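Local coordinates for protein transcriptional activator, putative (Pyrococcus furiosus, PDB 1RTW) that is of unknown function but belongs to the all-helical TENA/THI-4/PQQC family and is named a putative transcriptional activator, at residues F46-L57 against G121-E129; Y132-R140 against E151-Q159. All coordinates share one frame; numbering follows the deposited sequence.

Contact 1 (F46-L57 against G121-E129); sequences FVKNALRFMALL and GFTALYCEE
With CG of F53 swung anti to the backbone N (chi1 160°), its ring leaves helix 33-60 and drives into a hole bounded by G121, A124, L125 and E128, a single knob-into-hole fit. CZ leads: it lies 3.4 Å from G121 O and 3.7 Å from A124 CB, while the backbone N of L125 faces the ring edge near its plane. One turn on, L57 takes the other common choice, CG anti to the carbonyl carbon (chi1 -72°), which sends both its methyl branches to the partner helix. CD2 lies 3.4 Å from G121 CA, and CD1 reaches L125 CB at 4.1 Å; a glycine backbone thus receives the leucine directly. Selenomethionine M54 adds its CG to L125 CD1 at 4.0 Å, the two side chains crossing at about a right angle.

At the other end the chemistry turns polar. The bent chain of E128 lays its carboxylate beside apolar neighbours: OE2 is 3.7 Å from A50 CB and OE1 is 4.0 Å from F53 CE2. OE1 is buried here and has no partner in the model, whereas OE2 lies close to a bound phosphate, as does E129 OE1, although the nature of these polar pairs is undecided. No hydrogen bond joins the two helices. The segments 46-57 and 121-129 run broadly antiparallel, their axes at 145°, as in the all-helical bundle core of the TENA family, here beside a bound phosphate, probably from the crystallisation liquor, which may mark a pocket.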
loop_
_atom_site.group_PDB
_atom_site.type_symbol
_atom_site.label_atom_id
_atom_site.label_comp_id
_atom_site.label_asym_id
_atom_site.label_seq_id
_atom_site.Cartn_x
_atom_site.Cartn_y
_atom_site.Cartn_z
ATOM N N PHE B 46 0.247 0.740 20.712
ATOM C CA PHE B 46 -0.039 -0.464 19.951
ATOM C C PHE B 46 -1.486 -0.480 19.452
ATOM O O PHE B 46 -1.739 -0.805 18.305
ATOM C CB PHE B 46 0.235 -1.725 20.790
ATOM C CG PHE B 46 -0.047 -3.012 20.053
ATOM C CD1 PHE B 46 0.880 -3.527 19.147
ATOM C CD2 PHE B 46 -1.272 -3.655 20.190
ATOM C CE1 PHE B 46 0.579 -4.660 18.380
ATOM C CE2 PHE B 46 -1.583 -4.794 19.422
ATOM C CZ PHE B 46 -0.657 -5.292 18.516
ATOM N N VAL B 47 -2.426 -0.114 20.319
ATOM C CA VAL B 47 -3.848 -0.123 19.960
ATOM C C VAL B 47 -4.138 0.800 18.783
ATOM O O VAL B 47 -4.851 0.423 17.851
ATOM C CB VAL B 47 -4.731 0.244 21.177
ATOM C CG1 VAL B 47 -6.170 0.457 20.747
ATOM C CG2 VAL B 47 -4.646 -0.857 22.243
ATOM N N LYS B 48 -3.565 2.002 18.824
ATOM C CA LYS B 48 -3.751 2.975 17.755
ATOM C C LYS B 48 -3.321 2.380 16.419
ATOM O O LYS B 48 -4.032 2.484 15.420
ATOM C CB LYS B 48 -2.937 4.255 18.017
ATOM C CG LYS B 48 -3.560 5.215 19.028
ATOM C CD LYS B 48 -2.794 6.531 19.136
ATOM C CE LYS B 48 -1.394 6.323 19.701
ATOM N NZ LYS B 48 -0.663 7.611 19.878
ATOM N N ASN B 49 -2.168 1.725 16.421
ATOM C CA ASN B 49 -1.639 1.146 15.199
ATOM C C ASN B 49 -2.296 -0.154 14.821
ATOM O O ASN B 49 -2.291 -0.539 13.658
ATOM C CB ASN B 49 -0.137 1.003 15.307
ATOM C CG ASN B 49 0.551 2.338 15.257
ATOM O OD1 ASN B 49 0.532 3.009 14.223
ATOM N ND2 ASN B 49 1.132 2.754 16.379
ATOM N N ALA B 50 -2.884 -0.815 15.807
ATOM C CA ALA B 50 -3.582 -2.062 15.562
ATOM C C ALA B 50 -4.860 -1.712 14.771
ATOM O O ALA B 50 -5.341 -2.491 13.944
ATOM C CB ALA B 50 -3.909 -2.735 16.885
ATOM N N LEU B 51 -5.373 -0.512 15.009
ATOM C CA LEU B 51 -6.547 -0.003 14.320
ATOM C C LEU B 51 -6.188 0.221 12.843
ATOM O O LEU B 51 -6.954 -0.126 11.954
ATOM C CB LEU B 51 -6.966 1.322 14.957
ATOM C CG LEU B 51 -8.289 1.450 15.715
ATOM C CD1 LEU B 51 -8.763 0.136 16.235
ATOM C CD2 LEU B 51 -8.108 2.456 16.832
ATOM N N ARG B 52 -5.027 0.827 12.609
ATOM C CA ARG B 52 -4.520 1.089 11.265
ATOM C C ARG B 52 -4.298 -0.237 10.540
ATOM O O ARG B 52 -4.546 -0.353 9.344
ATOM C CB ARG B 52 -3.188 1.850 11.343
ATOM C CG ARG B 52 -3.299 3.264 11.859
ATOM C CD ARG B 52 -2.040 4.064 11.584
ATOM N NE ARG B 52 -2.229 5.482 11.889
ATOM C CZ ARG B 52 -1.874 6.046 13.039
ATOM N NH1 ARG B 52 -1.308 5.307 13.983
ATOM N NH2 ARG B 52 -2.082 7.341 13.258
ATOM N N PHE B 53 -3.817 -1.228 11.282
ATOM C CA PHE B 53 -3.551 -2.567 10.755
ATOM C C PHE B 53 -4.852 -3.200 10.257
ATOM O O PHE B 53 -4.896 -3.816 9.195
ATOM C CB PHE B 53 -2.926 -3.417 11.865
ATOM C CG PHE B 53 -3.032 -4.893 11.644
ATOM C CD1 PHE B 53 -2.151 -5.544 10.783
ATOM C CD2 PHE B 53 -3.974 -5.646 12.342
ATOM C CE1 PHE B 53 -2.198 -6.918 10.618
ATOM C CE2 PHE B 53 -4.029 -7.031 12.183
ATOM C CZ PHE B 53 -3.132 -7.670 11.314
HETATM N N MSE B 54 -5.907 -3.047 11.050
HETATM C CA MSE B 54 -7.219 -3.568 10.714
HETATM C C MSE B 54 -7.820 -2.835 9.522
HETATM O O MSE B 54 -8.568 -3.418 8.742
HETATM C CB MSE B 54 -8.160 -3.427 11.910
HETATM C CG MSE B 54 -7.788 -4.253 13.116
HETATM SE SE MSE B 54 -8.854 -3.752 14.639
HETATM C CE MSE B 54 -10.491 -4.623 14.095
ATOM N N ALA B 55 -7.516 -1.549 9.400
ATOM C CA ALA B 55 -8.039 -0.756 8.305
ATOM C C ALA B 55 -7.352 -1.199 7.001
ATOM O O ALA B 55 -7.958 -1.248 5.943
ATOM C CB ALA B 55 -7.823 0.718 8.592
ATOM N N LEU B 56 -6.080 -1.554 7.092
ATOM C CA LEU B 56 -5.355 -2.028 5.931
ATOM C C LEU B 56 -5.960 -3.347 5.462
ATOM O O LEU B 56 -6.120 -3.563 4.261
ATOM C CB LEU B 56 -3.894 -2.197 6.280
ATOM C CG LEU B 56 -3.178 -0.854 6.301
ATOM C CD1 LEU B 56 -1.768 -1.040 6.801
ATOM C CD2 LEU B 56 -3.167 -0.259 4.912
ATOM N N LEU B 57 -6.333 -4.205 6.413
ATOM C CA LEU B 57 -6.945 -5.483 6.093
ATOM C C LEU B 57 -8.316 -5.243 5.466
ATOM O O LEU B 57 -8.666 -5.870 4.468
ATOM C CB LEU B 57 -7.102 -6.342 7.349
ATOM C CG LEU B 57 -5.835 -6.938 7.944
ATOM C CD1 LEU B 57 -6.172 -7.712 9.215
ATOM C CD2 LEU B 57 -5.160 -7.844 6.927
ATOM N N GLY B 121 -2.612 -11.631 6.916
ATOM C CA GLY B 121 -3.084 -10.496 7.673
ATOM C C GLY B 121 -4.165 -10.881 8.664
ATOM O O GLY B 121 -4.088 -10.536 9.844
ATOM N N PHE B 122 -5.167 -11.608 8.185
ATOM C CA PHE B 122 -6.262 -12.036 9.039
ATOM C C PHE B 122 -5.759 -13.005 10.107
ATOM O O PHE B 122 -6.258 -13.006 11.228
ATOM C CB PHE B 122 -7.397 -12.654 8.214
ATOM C CG PHE B 122 -8.750 -12.497 8.853
ATOM C CD1 PHE B 122 -9.455 -11.313 8.720
ATOM C CD2 PHE B 122 -9.291 -13.506 9.638
ATOM C CE1 PHE B 122 -10.674 -11.131 9.363
ATOM C CE2 PHE B 122 -10.511 -13.332 10.282
ATOM C CZ PHE B 122 -11.204 -12.140 10.147
ATOM N N THR B 123 -4.754 -13.810 9.765
ATOM C CA THR B 123 -4.179 -14.740 10.728
ATOM C C THR B 123 -3.521 -13.922 11.842
ATOM O O THR B 123 -3.660 -14.251 13.028
ATOM C CB THR B 123 -3.138 -15.694 10.057
ATOM O OG1 THR B 123 -3.814 -16.559 9.143
ATOM C CG2 THR B 123 -2.438 -16.557 11.081
ATOM N N ALA B 124 -2.841 -12.835 11.471
ATOM C CA ALA B 124 -2.190 -11.979 12.470
ATOM C C ALA B 124 -3.238 -11.343 13.388
ATOM O O ALA B 124 -3.022 -11.219 14.600
ATOM C CB ALA B 124 -1.356 -10.896 11.797
ATOM N N LEU B 125 -4.378 -10.964 12.805
ATOM C CA LEU B 125 -5.456 -10.361 13.567
ATOM C C LEU B 125 -5.949 -11.344 14.627
ATOM O O LEU B 125 -6.007 -11.011 15.806
ATOM C CB LEU B 125 -6.613 -9.956 12.652
ATOM C CG LEU B 125 -7.855 -9.433 13.393
ATOM C CD1 LEU B 125 -7.526 -8.115 14.082
ATOM C CD2 LEU B 125 -8.976 -9.241 12.421
ATOM N N TYR B 126 -6.273 -12.561 14.195
ATOM C CA TYR B 126 -6.754 -13.604 15.098
ATOM C C TYR B 126 -5.807 -13.796 16.265
ATOM O O TYR B 126 -6.220 -13.757 17.422
ATOM C CB TYR B 126 -6.900 -14.946 14.361
ATOM C CG TYR B 126 -7.304 -16.090 15.272
ATOM C CD1 TYR B 126 -8.447 -16.001 16.062
ATOM C CD2 TYR B 126 -6.524 -17.241 15.369
ATOM C CE1 TYR B 126 -8.807 -17.022 16.924
ATOM C CE2 TYR B 126 -6.876 -18.281 16.230
ATOM C CZ TYR B 126 -8.020 -18.161 17.009
ATOM O OH TYR B 126 -8.383 -19.166 17.880
ATOM N N CYS B 127 -4.542 -14.027 15.942
ATOM C CA CYS B 127 -3.507 -14.237 16.939
ATOM C C CYS B 127 -3.477 -13.135 18.002
ATOM O O CYS B 127 -3.542 -13.416 19.192
ATOM C CB CYS B 127 -2.153 -14.354 16.238
ATOM S SG CYS B 127 -0.769 -14.729 17.315
ATOM N N GLU B 128 -3.399 -11.884 17.565
ATOM C CA GLU B 128 -3.375 -10.729 18.465
ATOM C C GLU B 128 -4.601 -10.626 19.387
ATOM O O GLU B 128 -4.481 -10.259 20.557
ATOM C CB GLU B 128 -3.265 -9.443 17.632
ATOM C CG GLU B 128 -3.933 -8.202 18.265
ATOM C CD GLU B 128 -4.611 -7.292 17.246
ATOM O OE1 GLU B 128 -4.722 -7.656 16.064
ATOM O OE2 GLU B 128 -5.036 -6.189 17.616
ATOM N N GLU B 129 -5.784 -10.872 18.835
ATOM C CA GLU B 129 -7.008 -10.780 19.630
ATOM C C GLU B 129 -7.166 -11.973 20.550
ATOM O O GLU B 129 -7.500 -11.820 21.716
ATOM C CB GLU B 129 -8.245 -10.633 18.728
ATOM C CG GLU B 129 -8.174 -9.489 17.709
ATOM C CD GLU B 129 -8.085 -8.105 18.347
ATOM O OE1 GLU B 129 -7.350 -7.957 19.326
ATOM O OE2 GLU B 129 -8.714 -7.148 17.856
#

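Contact 2 (Y132-R140 against E151-Q159); sequences YYEAWKWVR and EFINHWSSQ
An aromatic cluster of Y132, W136 and W156 fastens helix 118-142 to the short helix 150-157. Y132 presents its edge to the indole face of W156, with CD1 3.6 Å from W156 CE2 and the planes at 76°: an edge-to-face pair. Its hydroxyl bonds to W39 NE1, and W156 NE1 bonds to E79 OE2, so polar groups of two other helices tether the cluster. W136 and W156 both carry CG anti to the carbonyl carbon. Their indoles lie side by side, pointing the same way, with planes inclined at 32°. W156 CE3 sits over one face of W136, 3.4 Å from its NE1.

W136 is also a knob among F152, I153, W156 and S157; its CZ3 meets I153 CG1 at 4.0 Å. The small S157 lets the helices come close: its CB lies 3.5 Å from W136 O. Y133 CA directs a nearly straight CH···O contact (3.5 Å, 170°) at W156 O. Toward solvent, one face of the R140 guanidinium covers S157 CB. W156 also approaches a bound phosphate, probably from the crystallisation liquor. The aromatic cluster thus packs helix 150-157 against helix 118-142 in the all-helical TENA-type fold.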
loop_
_atom_site.group_PDB
_atom_site.type_symbol
_atom_site.label_atom_id
_atom_site.label_comp_id
_atom_site.label_asym_id
_atom_site.label_seq_id
_atom_site.Cartn_x
_atom_site.Cartn_y
_atom_site.Cartn_z
ATOM N N TYR B 132 -4.793 -11.820 23.611
ATOM C CA TYR B 132 -5.239 -10.942 24.687
ATOM C C TYR B 132 -6.460 -11.473 25.416
ATOM O O TYR B 132 -6.608 -11.269 26.627
ATOM C CB TYR B 132 -5.482 -9.526 24.169
ATOM C CG TYR B 132 -4.461 -8.541 24.673
ATOM C CD1 TYR B 132 -4.827 -7.246 25.017
ATOM C CD2 TYR B 132 -3.128 -8.919 24.844
ATOM C CE1 TYR B 132 -3.886 -6.342 25.531
ATOM C CE2 TYR B 132 -2.183 -8.026 25.358
ATOM C CZ TYR B 132 -2.565 -6.739 25.698
ATOM O OH TYR B 132 -1.622 -5.858 26.196
ATOM N N TYR B 133 -7.317 -12.175 24.681
ATOM C CA TYR B 133 -8.513 -12.757 25.272
ATOM C C TYR B 133 -8.090 -13.781 26.323
ATOM O O TYR B 133 -8.577 -13.753 27.450
ATOM C CB TYR B 133 -9.384 -13.409 24.197
ATOM C CG TYR B 133 -10.644 -14.069 24.726
ATOM C CD1 TYR B 133 -11.489 -13.405 25.611
ATOM C CD2 TYR B 133 -10.979 -15.365 24.343
ATOM C CE1 TYR B 133 -12.640 -14.019 26.106
ATOM C CE2 TYR B 133 -12.125 -15.994 24.826
ATOM C CZ TYR B 133 -12.954 -15.320 25.705
ATOM O OH TYR B 133 -14.102 -15.942 26.165
ATOM N N GLU B 134 -7.139 -14.637 25.966
ATOM C CA GLU B 134 -6.644 -15.658 26.887
ATOM C C GLU B 134 -5.910 -15.090 28.102
ATOM O O GLU B 134 -6.181 -15.491 29.238
ATOM C CB GLU B 134 -5.741 -16.650 26.147
ATOM C CG GLU B 134 -6.475 -17.523 25.138
ATOM C CD GLU B 134 -7.577 -18.357 25.764
ATOM O OE1 GLU B 134 -7.385 -18.861 26.890
ATOM O OE2 GLU B 134 -8.640 -18.511 25.130
ATOM N N ALA B 135 -5.008 -14.135 27.866
ATOM C CA ALA B 135 -4.225 -13.520 28.939
ATOM C C ALA B 135 -5.086 -12.836 29.984
ATOM O O ALA B 135 -4.924 -13.066 31.180
ATOM C CB ALA B 135 -3.229 -12.534 28.362
ATOM N N TRP B 136 -6.005 -11.998 29.525
ATOM C CA TRP B 136 -6.883 -11.281 30.426
ATOM C C TRP B 136 -7.935 -12.202 31.036
ATOM O O TRP B 136 -8.460 -11.926 32.112
ATOM C CB TRP B 136 -7.488 -10.072 29.715
ATOM C CG TRP B 136 -6.421 -9.072 29.393
ATOM C CD1 TRP B 136 -5.796 -8.891 28.187
ATOM C CD2 TRP B 136 -5.771 -8.189 30.314
ATOM N NE1 TRP B 136 -4.799 -7.961 28.306
ATOM C CE2 TRP B 136 -4.761 -7.513 29.591
ATOM C CE3 TRP B 136 -5.946 -7.905 31.671
ATOM C CZ2 TRP B 136 -3.919 -6.574 30.197
ATOM C CZ3 TRP B 136 -5.107 -6.972 32.268
ATOM C CH2 TRP B 136 -4.111 -6.315 31.527
ATOM N N LYS B 137 -8.204 -13.320 30.371
ATOM C CA LYS B 137 -9.161 -14.290 30.891
ATOM C C LYS B 137 -8.461 -14.968 32.072
ATOM O O LYS B 137 -9.067 -15.189 33.122
ATOM C CB LYS B 137 -9.531 -15.315 29.818
ATOM C CG LYS B 137 -10.855 -16.020 30.063
ATOM C CD LYS B 137 -11.368 -16.720 28.810
ATOM C CE LYS B 137 -10.411 -17.800 28.322
ATOM N NZ LYS B 137 -10.908 -18.469 27.087
ATOM N N TRP B 138 -7.168 -15.246 31.903
ATOM C CA TRP B 138 -6.376 -15.860 32.956
ATOM C C TRP B 138 -6.384 -14.941 34.170
ATOM O O TRP B 138 -6.555 -15.391 35.301
ATOM C CB TRP B 138 -4.932 -16.077 32.506
ATOM C CG TRP B 138 -4.111 -16.839 33.525
ATOM C CD1 TRP B 138 -3.908 -18.186 33.566
ATOM C CD2 TRP B 138 -3.431 -16.298 34.668
ATOM N NE1 TRP B 138 -3.153 -18.522 34.663
ATOM C CE2 TRP B 138 -2.849 -17.385 35.356
ATOM C CE3 TRP B 138 -3.266 -15.006 35.178
ATOM C CZ2 TRP B 138 -2.101 -17.215 36.531
ATOM C CZ3 TRP B 138 -2.524 -14.838 36.349
ATOM C CH2 TRP B 138 -1.954 -15.942 37.012
ATOM N N VAL B 139 -6.183 -13.651 33.924
ATOM C CA VAL B 139 -6.173 -12.669 34.994
ATOM C C VAL B 139 -7.504 -12.627 35.745
ATOM O O VAL B 139 -7.518 -12.623 36.973
ATOM C CB VAL B 139 -5.807 -11.270 34.466
ATOM C CG1 VAL B 139 -5.992 -10.233 35.552
ATOM C CG2 VAL B 139 -4.362 -11.256 33.997
ATOM N N ARG B 140 -8.619 -12.627 35.018
ATOM C CA ARG B 140 -9.932 -12.588 35.657
ATOM C C ARG B 140 -10.159 -13.822 36.527
ATOM O O ARG B 140 -10.779 -13.740 37.590
ATOM C CB ARG B 140 -11.050 -12.504 34.613
ATOM C CG ARG B 140 -12.449 -12.439 35.228
ATOM C CD ARG B 140 -13.547 -12.600 34.182
ATOM N NE ARG B 140 -13.418 -13.853 33.436
ATOM C CZ ARG B 140 -14.047 -14.119 32.294
ATOM N NH1 ARG B 140 -14.861 -13.220 31.752
ATOM N NH2 ARG B 140 -13.858 -15.282 31.684
ATOM N N GLU B 151 -11.224 -2.322 34.754
ATOM C CA GLU B 151 -11.768 -1.932 33.450
ATOM C C GLU B 151 -11.130 -2.744 32.321
ATOM O O GLU B 151 -11.834 -3.327 31.492
ATOM C CB GLU B 151 -11.547 -0.437 33.185
ATOM C CG GLU B 151 -11.965 0.485 34.324
ATOM C CD GLU B 151 -10.775 1.105 35.045
ATOM O OE1 GLU B 151 -9.948 0.346 35.605
ATOM O OE2 GLU B 151 -10.671 2.356 35.043
ATOM N N PHE B 152 -9.797 -2.784 32.312
ATOM C CA PHE B 152 -9.033 -3.523 31.302
ATOM C C PHE B 152 -9.231 -5.027 31.395
ATOM O O PHE B 152 -9.362 -5.703 30.372
ATOM C CB PHE B 152 -7.543 -3.209 31.421
ATOM C CG PHE B 152 -7.224 -1.771 31.210
ATOM C CD1 PHE B 152 -6.884 -1.305 29.954
ATOM C CD2 PHE B 152 -7.308 -0.872 32.261
ATOM C CE1 PHE B 152 -6.635 0.037 29.743
ATOM C CE2 PHE B 152 -7.062 0.471 32.065
ATOM C CZ PHE B 152 -6.725 0.932 30.802
ATOM N N ILE B 153 -9.243 -5.545 32.619
ATOM C CA ILE B 153 -9.426 -6.966 32.842
ATOM C C ILE B 153 -10.775 -7.408 32.289
ATOM O O ILE B 153 -10.865 -8.427 31.608
ATOM C CB ILE B 153 -9.363 -7.309 34.334
ATOM C CG1 ILE B 153 -8.045 -6.824 34.917
ATOM C CG2 ILE B 153 -9.462 -8.814 34.531
ATOM C CD1 ILE B 153 -7.964 -6.967 36.408
ATOM N N ASN B 154 -11.811 -6.621 32.574
ATOM C CA ASN B 154 -13.163 -6.916 32.117
ATOM C C ASN B 154 -13.332 -6.806 30.612
ATOM O O ASN B 154 -13.933 -7.679 30.000
ATOM C CB ASN B 154 -14.191 -5.999 32.795
ATOM C CG ASN B 154 -14.439 -6.366 34.255
ATOM O OD1 ASN B 154 -14.242 -7.519 34.669
ATOM N ND2 ASN B 154 -14.874 -5.383 35.043
ATOM N N HIS B 155 -12.812 -5.738 30.012
ATOM C CA HIS B 155 -12.962 -5.563 28.576
ATOM C C HIS B 155 -12.396 -6.715 27.741
ATOM O O HIS B 155 -13.100 -7.270 26.903
ATOM C CB HIS B 155 -12.367 -4.230 28.099
ATOM C CG HIS B 155 -12.398 -4.072 26.607
ATOM N ND1 HIS B 155 -11.259 -4.130 25.834
ATOM C CD2 HIS B 155 -13.434 -3.977 25.748
ATOM C CE1 HIS B 155 -11.599 -4.089 24.559
ATOM N NE2 HIS B 155 -12.909 -3.996 24.474
ATOM N N TRP B 156 -11.155 -7.110 28.007
ATOM C CA TRP B 156 -10.548 -8.181 27.229
ATOM C C TRP B 156 -10.963 -9.606 27.588
ATOM O O TRP B 156 -10.719 -10.540 26.815
ATOM C CB TRP B 156 -9.032 -8.035 27.212
ATOM C CG TRP B 156 -8.590 -6.928 26.323
ATOM C CD1 TRP B 156 -8.914 -6.754 25.007
ATOM C CD2 TRP B 156 -7.733 -5.848 26.668
ATOM N NE1 TRP B 156 -8.309 -5.629 24.510
ATOM C CE2 TRP B 156 -7.576 -5.044 25.521
ATOM C CE3 TRP B 156 -7.079 -5.465 27.846
ATOM C CZ2 TRP B 156 -6.787 -3.899 25.502
ATOM C CZ3 TRP B 156 -6.297 -4.332 27.834
ATOM C CH2 TRP B 156 -6.160 -3.554 26.671
ATOM N N SER B 157 -11.593 -9.765 28.749
ATOM C CA SER B 157 -12.057 -11.075 29.197
ATOM C C SER B 157 -13.577 -11.205 29.075
ATOM O O SER B 157 -14.127 -12.290 29.262
ATOM C CB SER B 157 -11.637 -11.325 30.649
ATOM O OG SER B 157 -12.323 -10.459 31.541
ATOM N N SER B 158 -14.247 -10.104 28.735
ATOM C CA SER B 158 -15.707 -10.096 28.609
ATOM C C SER B 158 -16.255 -11.065 27.564
ATOM O O SER B 158 -15.552 -11.473 26.640
ATOM C CB SER B 158 -16.215 -8.683 28.301
ATOM O OG SER B 158 -15.913 -8.297 26.967
ATOM N N GLN B 159 -17.528 -11.416 27.725
ATOM C CA GLN B 159 -18.216 -12.317 26.805
ATOM C C GLN B 159 -18.275 -11.658 25.431
ATOM O O GLN B 159 -18.154 -12.325 24.408
ATOM C CB GLN B 159 -19.638 -12.605 27.309
ATOM C CG GLN B 159 -20.428 -13.628 26.485
ATOM C CD GLN B 159 -19.882 -15.046 26.592
ATOM O OE1 GLN B 159 -18.928 -15.312 27.327
ATOM N NE2 GLN B 159 -20.496 -15.967 25.859
#

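In the fold
Helix 118-142 serves both contacts in succession: contact 1 uses its earlier turns against helix 33-60, contact 2 its later turns against helix 150-157, with centres about 18 Å apart. Both are largely buried, yet contact 1 is uniformly so and lies nearer the chain centre, while contact 2 runs out to an exposed arginine at its edge. Their chemistry differs accordingly. The first joins aliphatic groups, phenyl rings and a buried glutamate carboxylate around glycine and alanine, and its segment axes approach to 10.4 Å; in the second they approach to 8.0 Å, and it relies on an aromatic cluster with one edge-to-face pair and one oblique pair. Neither has a cross-segment hydrogen bond, and each has a side chain near a bound phosphate.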